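Local coordinates for protein kappa-carrageenase (Pseudoalteromonas carrageenovora, PDB 5OCQ) that catalyses the endohydrolysis of beta-1,4 linkages between D-galactose 4-sulfate and 3,6-anhydro-D-galactose in kappa-carrageenans, as a family GH16 glycoside hydrolase, at residues A[40-45]-A[233-238]; A[114-119]-A[142-147]; A[120-125]-A[135-140]; A[157-162]-A[171-176]. The protein carries 1 engineered substitution. All coordinates share one frame; numbering follows the deposited sequence.

All four contacts border one bound sulfated galactose in the GH16 jelly-roll domain. Interaction 1 closes a long loop of chain in which the other three are nested; interaction 3 lies inside the span of interaction 2, and interaction 4 follows both. Interactions 2 and 3 share strand 115-122, their centres about 18 Å apart. Interaction 1 joins them through strand 227-235, the neighbour of 115-122, and interactions 3 and 4 meet where strand 135-141 pairs with 153-164, their centres about 11 Å apart. Interactions 1 and 4 do not touch, their nearest atoms about 8 Å apart. Residues distant in sequence thus line different sides of one sugar-binding cleft.

Interaction 1: A[40-45]-A[233-238]; sequences YGVWSW and QGLRAP. With G4S (4-O-sulfo-beta-D-galactopyranose), chain C; 9RN (3,6-anhydro-alpha-D-galactopyranose), chain B.
W43 lays its indole against the backbone of 233-238. The CA of G234 sits over the six-membered ring, 4.1 Å from its centroid and 17° off the normal, a CH-pi contact. Over the same face comes the amide of L235, whose N is 3.4 Å from CZ3 of W43. The opposite face is backed by Y40 O and G41 CA, so the indole is sandwiched between its own loop and strand 227-235. W45 presents a ring edge instead, its CZ3 3.7 Å from O of Q233. No hydrogen bond crosses between the segments, because strands 43-45 and 233-235 are not sheet neighbours: strand 77-97 pairs with both, a curved arrangement belonging to the GH16 jelly roll.

R236, important for substrate recognition, bends at chi2 (-71°), bringing its guanidinium back to the sugar. NH1 donates to O of L235 at 2.9 Å, and also to sulfate oxygen O9 of G4S, 3.0 Å from NH1. NH2 adds weak bonds to O6 and O9 of G4S and a salt bridge to D144, an engineered aspartate. Y40 has chi1 at 43°, CG between backbone N and carbonyl carbon, and its face lies under C2 of 9RN while its edge atom CE1 is 3.5 Å from O7 of G4S. With an alanine here, C2 of 9RN and O7 of G4S would probably lose their ring contact, though W120, Y122 and Y137 still border 9RN.

Interaction 2: A[114-119]-A[142-147]; sequences GVSPAF and VVDLTQ. Engineered in segment 142-147: D144 (natural residue Glu). With G4S (4-O-sulfo-beta-D-galactopyranose), chain C.
F119 and V143 form a hydrogen-bonded pair in an antiparallel strand contact, buried within the jelly roll, where strand 115-122 meets the short strand 143-144. F119 N donates to O of V143 at 3.0 Å, and V143 N returns a bond to F119 O. V142 N also reaches F119 O, but weakly, so two consecutive valines face one phenylalanine: a classic beta bulge. F119 extends CG anti to its backbone N (chi1 172°), which carries the ring to V142; there CG2 of V142 stands over the face, 4.0 Å from the ring centroid. Outside the pair, L229 and L231 pack on F119, while V199 and Y197 of strand 195-201 meet V142 and V143.

Further along, L145 N gives P117 O a nearly straight bond of 3.0 Å (175° at the hydrogen). S116 then takes over with its side chain, its OG donating to O of L145 at 2.9 Å from a position tilted 20° out of the carbonyl plane. A water joins G114 N to T146 O at the end of the pairing.

A118 and D144 share the other face, the one turned to the sugar. D144 is an engineered aspartate where the natural enzyme has glutamate, the proton donor. Its OD1 receives the hydroxyl O6 of G4S at 2.6 Å and pairs with R236. A118 CB lies 3.7 Å from this OD1, flooring the site. The bulge between E139 and D144 is the hallmark of the ExDxxE form of the GH16 catalytic signature.

Interaction 3: A[120-125]-A[135-140]; sequences WMYSTI and VQYSEI. With G4S (4-O-sulfo-beta-D-galactopyranose), chain C; 9RN (3,6-anhydro-alpha-D-galactopyranose), chain B.
Y137 and I140 bury the most surface here, and they work on opposite faces of the strand 135-140. Y137 sends its ring along the line of S123 to I125, with CG anti to the backbone N (chi1 175°). The carbonyls of S123 and T124 meet the ring at its edge and in its plane, CE1 of Y137 being 3.3 Å from O of S123. I125 approaches the same ring obliquely, its CG1 3.6 Å from CD1 of Y137. At the far end, OH of Y137 donates to OE1 of E139 at 2.6 Å, coming from above the carboxylate plane by 41°.

That bond helps fix the rotation of E139, the nucleophile, whose other oxygen, OE2, lies 3.0 Å from the anomeric carbon C1 of G4S. OE2 also lies obliquely against the W120 indole, which spreads one face under C6 of the same sugar, its plane 47° from the carboxylate.

I140 pairs with M121 through two backbone bonds; the shorter runs from M121 N to I140 O, 2.8 Å. Their side chains run side by side on the face away from the sugar, CG of M121 3.9 Å from CB of I140. Next along the chain, S123 OG stands in for a carbonyl, accepting a nearly straight bond from N of S138.

Strand 227-235 flanks 115-122 on its far side, with T230 against W120 and Y122, while 135-141 is followed across the sheet by strand 153-164, whose H159 touches E139 and whose L158 touches I140.

Interaction 4: A[157-162]-A[171-176]; sequences DLHNIV and MRPGSF. With G4S (4-O-sulfo-beta-D-galactopyranose), chain C.
H159 turns CG beside its backbone N (chi1 -49°), and R172 bends sharply at chi2 (-99°), so the imidazole and the guanidinium converge under the sugar. Their planes are 83° apart, and CD2 of H159 lies in the guanidinium plane, 3.1 Å from NH1 of R172. NH1 donates onward to O2 of G4S at 2.9 Å, while one face of the imidazole is turned to the sugar, with NE2 of H159 3.1 Å from O1 of G4S. The ring of P173 closes in from the other direction, its CD 3.3 Å from NE2 of H159. An alanine in place of this histidine would probably leave the R172 side chain without its flank and set it free to turn away from the sugar hydroxyl.

Behind these groups the backbone does the joining. N160 and M171 make an antiparallel hydrogen-bonded pair, M171 N to N160 O being the shorter bond at 2.9 Å. N160 ND2 adds a weak bond to SD of M171, whose sulfur also meets CG1 of V162 at 3.8 Å; N160 OD1 is taken by N180. P173 further lies across the carboxylate of D157, its CB 3.5 Å from CG of D157. The turn that follows is drawn in by O of R172, which accepts from OG of S175 and from N of F176.

Strand 153-164 thus lies between 135-141, where H159 touches both E139 and D141, and 167-171; the chain then passes from F176, at the N-cap position, into the short helix 177-180, just beyond which H181 bonds to D157.

Interaction 1: A[40-45]-A[233-238]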
# COMPACT_ATOMS: atom_id res chain seq x y z
N TYR A 40 12.69 -1.11 -1.74
CA TYR A 40 12.39 -0.05 -2.73
C TYR A 40 12.27 1.28 -2.02
O TYR A 40 12.45 1.40 -0.82
CB TYR A 40 11.13 -0.37 -3.53
CG TYR A 40 9.96 -0.92 -2.70
CD1 TYR A 40 9.08 -0.11 -2.01
CD2 TYR A 40 9.74 -2.33 -2.58
CE1 TYR A 40 8.04 -0.63 -1.30
CE2 TYR A 40 8.73 -2.82 -1.81
CZ TYR A 40 7.80 -1.98 -1.23
OH TYR A 40 6.75 -2.32 -0.40
N GLY A 41 11.91 2.35 -2.74
CA GLY A 41 11.87 3.71 -2.10
C GLY A 41 13.27 4.08 -1.64
O GLY A 41 14.27 3.64 -2.19
N VAL A 42 13.31 4.83 -0.53
CA VAL A 42 14.53 5.35 0.02
C VAL A 42 14.67 4.94 1.49
O VAL A 42 15.32 5.62 2.29
CB VAL A 42 14.58 6.89 -0.14
CG1 VAL A 42 14.62 7.20 -1.68
CG2 VAL A 42 13.49 7.62 0.59
N TRP A 43 14.16 3.76 1.82
CA TRP A 43 14.24 3.19 3.17
C TRP A 43 14.54 1.69 2.99
O TRP A 43 14.44 1.20 1.88
CB TRP A 43 12.98 3.40 3.97
CG TRP A 43 11.72 2.94 3.25
CD1 TRP A 43 11.17 1.68 3.28
CD2 TRP A 43 10.94 3.66 2.27
NE1 TRP A 43 10.15 1.58 2.38
CE2 TRP A 43 9.89 2.80 1.85
CE3 TRP A 43 10.91 5.01 1.80
CZ2 TRP A 43 8.97 3.17 0.83
CZ3 TRP A 43 9.93 5.37 0.87
CH2 TRP A 43 8.97 4.47 0.43
N SER A 44 14.81 0.99 4.10
CA SER A 44 14.98 -0.48 4.00
C SER A 44 14.04 -1.09 5.01
O SER A 44 13.87 -0.52 6.14
CB SER A 44 16.41 -0.93 4.25
OG SER A 44 17.25 -0.31 3.28
N TRP A 45 13.49 -2.28 4.71
CA TRP A 45 12.59 -2.99 5.65
C TRP A 45 13.38 -3.74 6.68
O TRP A 45 14.36 -4.42 6.36
CB TRP A 45 11.71 -3.95 4.89
CG TRP A 45 10.90 -3.34 3.78
CD1 TRP A 45 10.94 -3.72 2.46
CD2 TRP A 45 9.93 -2.30 3.86
NE1 TRP A 45 10.03 -3.00 1.73
CE2 TRP A 45 9.36 -2.13 2.57
CE3 TRP A 45 9.40 -1.53 4.91
CZ2 TRP A 45 8.33 -1.18 2.31
CZ3 TRP A 45 8.44 -0.56 4.63
CH2 TRP A 45 7.88 -0.41 3.36
N GLN A 233 4.59 1.28 5.93
CA GLN A 233 4.71 2.72 6.23
C GLN A 233 5.88 3.24 5.39
O GLN A 233 7.03 2.77 5.57
CB GLN A 233 4.82 3.01 7.76
CG GLN A 233 4.81 4.53 8.02
CD GLN A 233 4.50 4.75 9.46
OE1 GLN A 233 3.34 4.69 9.87
NE2 GLN A 233 5.51 4.85 10.25
N GLY A 234 5.61 4.17 4.47
CA GLY A 234 6.63 4.76 3.68
C GLY A 234 7.00 6.19 4.03
O GLY A 234 6.34 6.82 4.82
N LEU A 235 8.17 6.63 3.53
CA LEU A 235 8.66 8.00 3.77
C LEU A 235 8.09 8.92 2.66
O LEU A 235 7.88 8.53 1.53
CB LEU A 235 10.17 8.04 3.81
CG LEU A 235 11.05 8.92 4.65
CD1 LEU A 235 10.95 8.67 6.14
CD2 LEU A 235 12.49 8.77 4.12
N ARG A 236 7.91 10.19 3.01
CA ARG A 236 7.40 11.23 2.12
C ARG A 236 8.13 12.58 2.37
O ARG A 236 8.94 12.69 3.28
CB ARG A 236 5.88 11.38 2.25
CG ARG A 236 5.04 10.14 1.91
CD ARG A 236 5.01 9.80 0.44
NE ARG A 236 4.10 8.69 0.20
CZ ARG A 236 4.39 7.39 0.24
NH1 ARG A 236 5.61 6.99 0.54
NH2 ARG A 236 3.41 6.51 0.04
N ALA A 237 7.74 13.59 1.59
CA ALA A 237 8.23 14.96 1.85
C ALA A 237 8.04 15.31 3.32
O ALA A 237 6.99 14.96 3.93
CB ALA A 237 7.52 15.93 0.94
N PRO A 238 9.04 15.91 3.99
CA PRO A 238 10.21 16.55 3.40
C PRO A 238 11.45 15.69 3.23
O PRO A 238 12.54 16.24 2.84
CB PRO A 238 10.49 17.70 4.40
CG PRO A 238 10.10 17.12 5.71
CD PRO A 238 8.88 16.28 5.41
C1 G4S C . 2.20 3.50 -4.85
C2 G4S C . 3.56 2.96 -5.26
C3 G4S C . 3.99 1.69 -4.48
C4 G4S C . 3.73 1.95 -2.98
C5 G4S C . 2.26 2.34 -2.76
C6 G4S C . 1.80 2.43 -1.33
O1 G4S C . 2.11 4.87 -5.33
O2 G4S C . 3.51 2.56 -6.67
O4 G4S C . 4.53 3.11 -2.66
O5 G4S C . 2.05 3.63 -3.40
O6 G4S C . 2.26 3.63 -0.68
S G4S C . 5.86 3.10 -1.66
O7 G4S C . 5.73 1.94 -0.74
O8 G4S C . 7.04 3.01 -2.59
O9 G4S C . 5.69 4.37 -0.92
C2 9RN B . 7.19 -0.06 -4.82
C4 9RN B . 7.73 -0.57 -7.20
C5 9RN B . 6.25 -0.80 -7.37
C6 9RN B . 6.13 -2.19 -6.78
O5 9RN B . 5.54 0.20 -6.57
O3 9RN B . 7.12 -2.24 -5.75
C3 9RN B . 7.87 -1.03 -5.76
O2 9RN B . 7.98 1.19 -4.79
C1 9RN B . 5.74 0.17 -5.17
O1 9RN B . 5.34 1.46 -4.75

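Interaction 2: A[114-119]-A[142-147]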
# COMPACT_ATOMS: atom_id res chain seq x y z
N GLY A 114 5.68 13.54 6.72
CA GLY A 114 6.93 12.76 6.54
C GLY A 114 6.77 11.23 6.36
O GLY A 114 7.73 10.59 5.88
N VAL A 115 5.65 10.68 6.82
CA VAL A 115 5.36 9.23 6.69
C VAL A 115 3.96 9.00 6.15
O VAL A 115 3.05 9.83 6.36
CB VAL A 115 5.56 8.39 7.97
CG1 VAL A 115 7.01 8.45 8.45
CG2 VAL A 115 4.61 8.77 9.04
N SER A 116 3.79 7.91 5.43
CA SER A 116 2.54 7.53 4.85
C SER A 116 2.18 6.08 5.12
O SER A 116 2.72 5.16 4.45
CB SER A 116 2.58 7.82 3.36
OG SER A 116 1.39 7.39 2.69
N PRO A 117 1.30 5.81 6.10
CA PRO A 117 0.70 4.48 6.27
C PRO A 117 -0.09 4.09 5.01
O PRO A 117 -0.78 4.92 4.41
CB PRO A 117 -0.27 4.66 7.41
CG PRO A 117 0.23 5.87 8.14
CD PRO A 117 0.79 6.77 7.09
N ALA A 118 0.09 2.85 4.57
CA ALA A 118 -0.64 2.41 3.37
C ALA A 118 -1.14 1.01 3.49
O ALA A 118 -0.55 0.12 4.16
CB ALA A 118 0.30 2.45 2.25
N PHE A 119 -2.26 0.73 2.78
CA PHE A 119 -2.85 -0.61 2.73
C PHE A 119 -3.13 -0.81 1.24
O PHE A 119 -3.75 0.07 0.62
CB PHE A 119 -4.16 -0.66 3.57
CG PHE A 119 -4.99 -1.93 3.47
CD1 PHE A 119 -4.39 -3.23 3.45
CD2 PHE A 119 -6.39 -1.86 3.56
CE1 PHE A 119 -5.20 -4.33 3.44
CE2 PHE A 119 -7.19 -3.00 3.49
CZ PHE A 119 -6.60 -4.26 3.46
N VAL A 142 -5.57 0.54 -1.47
CA VAL A 142 -6.82 0.69 -0.70
C VAL A 142 -6.86 2.07 -0.08
O VAL A 142 -7.90 2.77 -0.10
CB VAL A 142 -7.03 -0.38 0.38
CG1 VAL A 142 -8.44 -0.30 1.04
CG2 VAL A 142 -6.76 -1.74 -0.18
N VAL A 143 -5.74 2.51 0.54
CA VAL A 143 -5.59 3.88 1.12
C VAL A 143 -4.15 4.22 1.24
O VAL A 143 -3.34 3.32 1.61
CB VAL A 143 -6.28 4.12 2.42
CG1 VAL A 143 -5.70 3.26 3.61
CG2 VAL A 143 -6.29 5.58 2.83
N ASP A 144 -3.77 5.45 0.83
CA ASP A 144 -2.53 6.08 1.34
C ASP A 144 -2.85 7.25 2.22
O ASP A 144 -3.57 8.17 1.77
CB ASP A 144 -1.65 6.62 0.20
CG ASP A 144 -0.77 5.54 -0.51
OD1 ASP A 144 0.44 5.31 -0.02
OD2 ASP A 144 -1.21 5.19 -1.62
N LEU A 145 -2.46 7.18 3.47
CA LEU A 145 -2.75 8.20 4.43
C LEU A 145 -1.60 9.20 4.54
O LEU A 145 -0.43 8.87 4.31
CB LEU A 145 -3.03 7.64 5.84
CG LEU A 145 -4.24 6.75 6.07
CD1 LEU A 145 -4.35 6.11 7.42
CD2 LEU A 145 -5.51 7.62 5.86
N THR A 146 -1.96 10.44 4.85
CA THR A 146 -0.99 11.48 5.24
C THR A 146 0.15 11.70 4.31
O THR A 146 1.27 11.87 4.77
CB THR A 146 -0.56 11.34 6.71
OG1 THR A 146 0.19 10.11 6.97
CG2 THR A 146 -1.70 11.40 7.70
N GLN A 147 -0.09 11.67 2.98
CA GLN A 147 0.93 11.95 2.01
C GLN A 147 0.69 13.24 1.19
O GLN A 147 1.43 13.47 0.24
CB GLN A 147 1.14 10.73 1.08
CG GLN A 147 0.02 10.46 0.05
CD GLN A 147 0.34 9.38 -0.99
OE1 GLN A 147 1.37 8.70 -0.91
NE2 GLN A 147 -0.54 9.22 -1.98
C1 G4S C . 2.20 3.50 -4.85
C2 G4S C . 3.56 2.96 -5.26
C3 G4S C . 3.99 1.69 -4.48
C4 G4S C . 3.73 1.95 -2.98
C5 G4S C . 2.26 2.34 -2.76
C6 G4S C . 1.80 2.43 -1.33
O1 G4S C . 2.11 4.87 -5.33
O2 G4S C . 3.51 2.56 -6.67
O4 G4S C . 4.53 3.11 -2.66
O5 G4S C . 2.05 3.63 -3.40
O6 G4S C . 2.26 3.63 -0.68
S G4S C . 5.86 3.10 -1.66
O7 G4S C . 5.73 1.94 -0.74
O8 G4S C . 7.04 3.01 -2.59
O9 G4S C . 5.69 4.37 -0.92
O HOH W 1 3.82 13.04 4.82

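Interaction 3: A[120-125]-A[135-140]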
# COMPACT_ATOMS: atom_id res chain seq x y z
N TRP A 120 -2.52 -1.79 0.62
CA TRP A 120 -2.39 -1.88 -0.84
C TRP A 120 -2.07 -3.30 -1.27
O TRP A 120 -1.90 -4.18 -0.39
CB TRP A 120 -1.38 -0.89 -1.42
CG TRP A 120 0.03 -1.05 -0.88
CD1 TRP A 120 0.43 -0.89 0.42
CD2 TRP A 120 1.22 -1.34 -1.64
NE1 TRP A 120 1.82 -1.06 0.54
CE2 TRP A 120 2.31 -1.38 -0.70
CE3 TRP A 120 1.48 -1.61 -2.98
CZ2 TRP A 120 3.63 -1.62 -1.14
CZ3 TRP A 120 2.78 -1.80 -3.40
CH2 TRP A 120 3.82 -1.84 -2.48
N MET A 121 -2.13 -3.55 -2.57
CA MET A 121 -1.82 -4.91 -3.07
C MET A 121 -1.12 -4.74 -4.43
O MET A 121 -1.44 -3.80 -5.20
CB MET A 121 -3.06 -5.82 -3.16
CG MET A 121 -4.09 -5.33 -4.13
SD MET A 121 -5.66 -6.26 -4.00
CE MET A 121 -6.40 -5.31 -2.72
N TYR A 122 -0.17 -5.64 -4.74
CA TYR A 122 0.63 -5.49 -5.98
C TYR A 122 1.10 -6.79 -6.50
O TYR A 122 1.36 -7.72 -5.73
CB TYR A 122 1.77 -4.51 -5.79
CG TYR A 122 2.93 -4.97 -4.90
CD1 TYR A 122 2.78 -5.22 -3.53
CD2 TYR A 122 4.20 -5.21 -5.43
CE1 TYR A 122 3.88 -5.58 -2.76
CE2 TYR A 122 5.33 -5.60 -4.61
CZ TYR A 122 5.14 -5.79 -3.28
OH TYR A 122 6.25 -6.14 -2.53
N SER A 123 1.36 -6.86 -7.81
CA SER A 123 1.88 -8.06 -8.43
C SER A 123 3.35 -7.99 -8.74
O SER A 123 3.97 -6.98 -8.54
CB SER A 123 1.11 -8.31 -9.80
OG SER A 123 1.56 -7.33 -10.74
N THR A 124 3.92 -9.13 -9.21
CA THR A 124 5.23 -9.07 -9.89
C THR A 124 5.09 -8.20 -11.13
O THR A 124 3.99 -7.98 -11.64
CB THR A 124 5.73 -10.50 -10.29
OG1 THR A 124 4.79 -11.10 -11.13
CG2 THR A 124 5.91 -11.31 -9.07
N ILE A 125 6.25 -7.77 -11.64
CA ILE A 125 6.28 -7.03 -12.97
C ILE A 125 6.77 -8.03 -14.00
O ILE A 125 7.89 -8.52 -13.82
CB ILE A 125 7.19 -5.82 -12.90
CG1 ILE A 125 6.76 -4.85 -11.78
CG2 ILE A 125 7.26 -5.17 -14.32
CD1 ILE A 125 7.70 -3.65 -11.52
N VAL A 135 -0.87 -6.37 -19.86
CA VAL A 135 -0.66 -5.65 -18.63
C VAL A 135 0.54 -6.30 -17.90
O VAL A 135 0.49 -7.50 -17.61
CB VAL A 135 -1.92 -5.74 -17.73
CG1 VAL A 135 -1.64 -5.15 -16.34
CG2 VAL A 135 -3.13 -4.99 -18.39
N GLN A 136 1.61 -5.56 -17.63
CA GLN A 136 2.80 -6.18 -17.09
C GLN A 136 2.82 -6.07 -15.49
O GLN A 136 3.58 -6.82 -14.87
CB GLN A 136 4.02 -5.48 -17.56
CG GLN A 136 4.19 -5.53 -19.02
CD GLN A 136 5.56 -4.98 -19.43
OE1 GLN A 136 6.28 -4.27 -18.69
NE2 GLN A 136 5.91 -5.28 -20.69
N TYR A 137 1.92 -5.23 -14.96
CA TYR A 137 1.93 -4.89 -13.44
C TYR A 137 0.60 -4.35 -13.06
O TYR A 137 0.06 -3.48 -13.79
CB TYR A 137 3.01 -3.88 -13.14
CG TYR A 137 3.04 -3.38 -11.71
CD1 TYR A 137 3.42 -4.22 -10.71
CD2 TYR A 137 2.74 -2.07 -11.41
CE1 TYR A 137 3.45 -3.79 -9.39
CE2 TYR A 137 2.74 -1.60 -10.09
CZ TYR A 137 3.13 -2.49 -9.07
OH TYR A 137 3.16 -2.04 -7.77
N SER A 138 0.02 -4.84 -11.94
CA SER A 138 -1.23 -4.34 -11.40
C SER A 138 -1.04 -4.01 -9.92
O SER A 138 -0.43 -4.78 -9.19
CB SER A 138 -2.37 -5.46 -11.43
OG SER A 138 -2.70 -5.87 -12.78
N GLU A 139 -1.49 -2.83 -9.53
CA GLU A 139 -1.46 -2.33 -8.14
C GLU A 139 -2.73 -1.64 -7.77
O GLU A 139 -3.17 -0.74 -8.45
CB GLU A 139 -0.22 -1.44 -7.88
CG GLU A 139 -0.15 -0.82 -6.56
CD GLU A 139 0.96 0.17 -6.36
OE1 GLU A 139 1.97 0.17 -7.12
OE2 GLU A 139 0.84 0.91 -5.33
N ILE A 140 -3.38 -2.06 -6.68
CA ILE A 140 -4.54 -1.39 -6.10
C ILE A 140 -4.15 -0.81 -4.74
O ILE A 140 -3.76 -1.64 -3.85
CB ILE A 140 -5.77 -2.33 -5.98
CG1 ILE A 140 -6.15 -2.97 -7.33
CG2 ILE A 140 -6.95 -1.57 -5.29
CD1 ILE A 140 -7.27 -3.99 -7.31
C1 G4S C . 2.20 3.50 -4.85
C2 G4S C . 3.56 2.96 -5.26
C3 G4S C . 3.99 1.69 -4.48
C4 G4S C . 3.73 1.95 -2.98
C5 G4S C . 2.26 2.34 -2.76
C6 G4S C . 1.80 2.43 -1.33
O1 G4S C . 2.11 4.87 -5.33
O2 G4S C . 3.51 2.56 -6.67
O4 G4S C . 4.53 3.11 -2.66
O5 G4S C . 2.05 3.63 -3.40
O6 G4S C . 2.26 3.63 -0.68
S G4S C . 5.86 3.10 -1.66
O7 G4S C . 5.73 1.94 -0.74
O8 G4S C . 7.04 3.01 -2.59
O9 G4S C . 5.69 4.37 -0.92
C2 9RN B . 7.19 -0.06 -4.82
C4 9RN B . 7.73 -0.57 -7.20
C5 9RN B . 6.25 -0.80 -7.37
C6 9RN B . 6.13 -2.19 -6.78
O5 9RN B . 5.54 0.20 -6.57
O3 9RN B . 7.12 -2.24 -5.75
C3 9RN B . 7.87 -1.03 -5.76
O2 9RN B . 7.98 1.19 -4.79
C1 9RN B . 5.74 0.17 -5.17
O1 9RN B . 5.34 1.46 -4.75

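Interaction 4: A[157-162]-A[171-176]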
# COMPACT_ATOMS: atom_id res chain seq x y z
N ASP A 157 -5.93 5.03 -4.90
CA ASP A 157 -5.42 5.06 -6.27
C ASP A 157 -5.15 3.71 -6.93
O ASP A 157 -5.08 2.64 -6.28
CB ASP A 157 -4.13 5.85 -6.31
CG ASP A 157 -4.33 7.39 -6.00
OD1 ASP A 157 -5.47 7.86 -6.32
OD2 ASP A 157 -3.39 8.04 -5.43
N LEU A 158 -4.91 3.74 -8.25
CA LEU A 158 -4.54 2.59 -9.02
C LEU A 158 -3.29 2.83 -9.81
O LEU A 158 -3.07 3.96 -10.24
CB LEU A 158 -5.70 2.22 -10.02
CG LEU A 158 -7.07 1.91 -9.46
CD1 LEU A 158 -8.13 1.71 -10.56
CD2 LEU A 158 -6.96 0.62 -8.69
N HIS A 159 -2.45 1.81 -9.97
CA HIS A 159 -1.20 1.84 -10.74
C HIS A 159 -1.07 0.65 -11.61
O HIS A 159 -1.52 -0.46 -11.27
CB HIS A 159 0.05 2.02 -9.83
CG HIS A 159 -0.05 3.12 -8.85
ND1 HIS A 159 -0.81 3.11 -7.71
CD2 HIS A 159 0.47 4.35 -8.91
CE1 HIS A 159 -0.63 4.24 -7.03
NE2 HIS A 159 0.18 4.99 -7.75
N ASN A 160 -0.47 0.82 -12.82
CA ASN A 160 -0.30 -0.34 -13.70
C ASN A 160 0.74 -0.03 -14.77
O ASN A 160 1.01 1.14 -15.00
CB ASN A 160 -1.63 -0.77 -14.35
CG ASN A 160 -2.32 0.41 -15.16
OD1 ASN A 160 -2.83 1.37 -14.60
ND2 ASN A 160 -2.33 0.25 -16.45
N ILE A 161 1.27 -1.07 -15.37
CA ILE A 161 2.03 -0.92 -16.62
C ILE A 161 1.24 -1.63 -17.71
O ILE A 161 0.94 -2.81 -17.58
CB ILE A 161 3.40 -1.50 -16.45
CG1 ILE A 161 4.22 -0.81 -15.34
CG2 ILE A 161 4.16 -1.48 -17.81
CD1 ILE A 161 5.50 -1.56 -15.00
N VAL A 162 0.99 -0.98 -18.86
CA VAL A 162 0.26 -1.65 -19.92
C VAL A 162 0.95 -1.25 -21.27
O VAL A 162 1.52 -0.18 -21.35
CB VAL A 162 -1.22 -1.23 -19.96
CG1 VAL A 162 -1.38 0.28 -20.13
CG2 VAL A 162 -2.03 -2.01 -20.99
N MET A 171 0.82 3.87 -15.90
CA MET A 171 -0.34 4.69 -15.64
C MET A 171 -0.45 4.90 -14.16
O MET A 171 -0.42 3.89 -13.41
CB MET A 171 -1.61 4.11 -16.17
CG MET A 171 -1.68 3.89 -17.73
SD MET A 171 -3.19 3.11 -18.34
CE MET A 171 -4.46 4.24 -17.82
N ARG A 172 -0.45 6.17 -13.75
CA ARG A 172 -0.42 6.59 -12.37
C ARG A 172 -1.58 7.55 -12.17
O ARG A 172 -2.04 8.16 -13.17
CB ARG A 172 0.87 7.33 -12.07
CG ARG A 172 2.19 6.57 -12.26
CD ARG A 172 2.64 6.10 -10.94
NE ARG A 172 4.00 5.65 -10.85
CZ ARG A 172 4.39 4.82 -9.87
NH1 ARG A 172 3.54 4.39 -8.98
NH2 ARG A 172 5.64 4.45 -9.74
N PRO A 173 -2.00 7.76 -10.95
CA PRO A 173 -3.12 8.71 -10.64
C PRO A 173 -2.90 10.14 -11.15
O PRO A 173 -3.88 10.77 -11.63
CB PRO A 173 -3.21 8.68 -9.11
CG PRO A 173 -1.95 7.98 -8.68
CD PRO A 173 -1.55 7.03 -9.73
N GLY A 174 -1.66 10.60 -11.09
CA GLY A 174 -1.30 11.97 -11.44
C GLY A 174 -1.42 12.15 -12.97
O GLY A 174 -1.95 13.20 -13.44
N SER A 175 -1.00 11.15 -13.74
CA SER A 175 -1.02 11.18 -15.24
C SER A 175 -2.35 10.73 -15.89
O SER A 175 -2.75 11.25 -16.93
CB SER A 175 0.19 10.44 -15.77
OG SER A 175 0.41 9.13 -15.10
N PHE A 176 -3.12 9.84 -15.25
CA PHE A 176 -4.39 9.32 -15.77
C PHE A 176 -5.48 9.33 -14.70
O PHE A 176 -6.02 8.27 -14.38
CB PHE A 176 -4.20 7.88 -16.27
CG PHE A 176 -3.21 7.75 -17.43
CD1 PHE A 176 -1.86 7.78 -17.23
CD2 PHE A 176 -3.70 7.73 -18.78
CE1 PHE A 176 -0.98 7.72 -18.30
CE2 PHE A 176 -2.81 7.65 -19.85
CZ PHE A 176 -1.45 7.68 -19.59
C1 G4S C . 2.20 3.50 -4.85
C2 G4S C . 3.56 2.96 -5.26
C3 G4S C . 3.99 1.69 -4.48
C4 G4S C . 3.73 1.95 -2.98
C5 G4S C . 2.26 2.34 -2.76
C6 G4S C . 1.80 2.43 -1.33
O1 G4S C . 2.11 4.87 -5.33
O2 G4S C . 3.51 2.56 -6.67
O4 G4S C . 4.53 3.11 -2.66
O5 G4S C . 2.05 3.63 -3.40
O6 G4S C . 2.26 3.63 -0.68
S G4S C . 5.86 3.10 -1.66
O7 G4S C . 5.73 1.94 -0.74
O8 G4S C . 7.04 3.01 -2.59
O9 G4S C . 5.69 4.37 -0.92